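Local coordinates for VOC domain-containing protein (Streptococcus mutans, PDB 3L7T), which binds zinc and, as a member of the glyoxalase/bleomycin resistance superfamily, may act as a lactoylglutathione lyase, at residues 97-101 against 102-106. Sequence-based numbering, arbitrary orientation.
Sequences QELIA and LGIRV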
# COMPACT_ATOMS: atom_id res chain seq x y z
N GLN A 97 2.58 -6.32 22.78
CA GLN A 97 2.10 -7.24 23.82
C GLN A 97 0.73 -7.81 23.44
O GLN A 97 0.53 -9.03 23.48
CB GLN A 97 1.95 -6.53 25.17
CG GLN A 97 3.19 -5.83 25.69
CD GLN A 97 4.13 -6.80 26.30
OE1 GLN A 97 4.23 -7.94 25.85
NE2 GLN A 97 4.75 -6.41 27.41
N GLU A 98 -0.22 -6.91 23.20
CA GLU A 98 -1.61 -7.30 22.94
C GLU A 98 -1.68 -8.23 21.74
O GLU A 98 -2.45 -9.21 21.73
CB GLU A 98 -2.51 -6.09 22.69
CG GLU A 98 -2.70 -5.15 23.87
CD GLU A 98 -3.40 -3.84 23.47
OE1 GLU A 98 -2.71 -2.93 22.94
OE2 GLU A 98 -4.63 -3.72 23.67
N LEU A 99 -0.92 -7.89 20.70
CA LEU A 99 -0.90 -8.69 19.48
C LEU A 99 -0.40 -10.09 19.77
O LEU A 99 -0.97 -11.08 19.30
CB LEU A 99 -0.04 -8.03 18.40
CG LEU A 99 -0.69 -6.93 17.56
CD1 LEU A 99 0.32 -6.34 16.56
CD2 LEU A 99 -1.90 -7.51 16.80
N ILE A 100 0.71 -10.19 20.48
CA ILE A 100 1.22 -11.51 20.80
C ILE A 100 0.18 -12.30 21.59
O ILE A 100 0.03 -13.50 21.37
CB ILE A 100 2.55 -11.45 21.55
CG1 ILE A 100 3.63 -10.93 20.61
CG2 ILE A 100 2.91 -12.84 22.09
CD1 ILE A 100 4.84 -10.32 21.32
N ALA A 101 -0.54 -11.61 22.47
CA ALA A 101 -1.57 -12.20 23.33
C ALA A 101 -2.73 -12.72 22.49
O ALA A 101 -3.40 -13.69 22.86
CB ALA A 101 -2.07 -11.17 24.36
N LEU A 102 -2.93 -12.11 21.32
CA LEU A 102 -3.97 -12.55 20.39
C LEU A 102 -3.50 -13.72 19.55
O LEU A 102 -4.29 -14.36 18.87
CB LEU A 102 -4.42 -11.41 19.47
CG LEU A 102 -5.26 -10.30 20.13
CD1 LEU A 102 -5.28 -9.04 19.29
CD2 LEU A 102 -6.68 -10.78 20.45
N GLY A 103 -2.20 -14.00 19.61
CA GLY A 103 -1.63 -15.10 18.86
C GLY A 103 -1.04 -14.65 17.54
O GLY A 103 -0.78 -15.47 16.66
N ILE A 104 -0.76 -13.35 17.44
CA ILE A 104 -0.07 -12.80 16.26
C ILE A 104 1.40 -12.56 16.61
O ILE A 104 1.70 -11.87 17.58
CB ILE A 104 -0.70 -11.43 15.84
CG1 ILE A 104 -2.21 -11.58 15.59
CG2 ILE A 104 0.00 -10.84 14.62
CD1 ILE A 104 -2.54 -12.57 14.51
N ARG A 105 2.31 -13.14 15.84
CA ARG A 105 3.75 -13.00 16.14
C ARG A 105 4.24 -11.61 15.76
O ARG A 105 4.02 -11.15 14.64
CB ARG A 105 4.59 -14.04 15.39
CG ARG A 105 6.08 -13.99 15.74
CD ARG A 105 6.96 -14.00 14.50
NE ARG A 105 7.20 -15.35 14.00
CZ ARG A 105 8.40 -15.94 13.93
NH1 ARG A 105 9.49 -15.28 14.29
NH2 ARG A 105 8.51 -17.18 13.46
N VAL A 106 4.88 -10.94 16.71
CA VAL A 106 5.43 -9.61 16.45
C VAL A 106 6.94 -9.63 16.67
O VAL A 106 7.43 -10.08 17.71
CB VAL A 106 4.80 -8.58 17.37
CG1 VAL A 106 5.18 -7.14 16.93
CG2 VAL A 106 3.28 -8.76 17.37
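Leu99 and Val106 meet where the chain, having run out of helix 92-102, doubles back along its last turn. CG2 of Val106 lies 3.6 Å from CB of Leu99 and 3.9 Å from CD1 of the same leucine, the two side chains crossing at about a right angle. With CG1 anti to the backbone N (chi1 -169°), Val106 is left with CG2 as the methyl that faces the helix; a compact beta-branched residue suits this close approach. Leu99, buried like Val106, also brings CD2 to 4.2 Å from CB of Ile104.

The reversal itself is a Schellman motif. Ile104 N donates to Leu99 O at 2.9 Å, a fairly straight bond (157° at the hydrogen), although the donor is tilted out of the carbonyl plane. Gly103 N bonds to Ile100 O, approaching from above the carbonyl plane. Gly103 has positive phi (96°), where a CB would jam against the carbonyl O of Leu102, hence glycine. Leu102 N makes two weak bonds, to Glu98 O and Leu99 O, as the helical pattern gives out, and a CA-H...O contact from Ile100 CA to Ile104 O (3.3 Å) adds a weak link between the returning chain and the helix.

The outer side is open to solvent: exposed Ile100 meets Val106 CG2 through CG1, while Glu98 turns its carboxylate away, as befits a charged group on the exposed side of a helix.

Inward, Leu99, Ile104 and Val106 pack on Phe122 of strand 118-123, joining helix to sheet as in the VOC (glyoxalase) fold, and Val106 also touches Ala120. Ile104 and Leu102 reach helix 16-26 at Gln26, while Arg96 NH2 bonds to Val106 O, and the capped turn sends the chain toward edge strand 110-111 of that sheet.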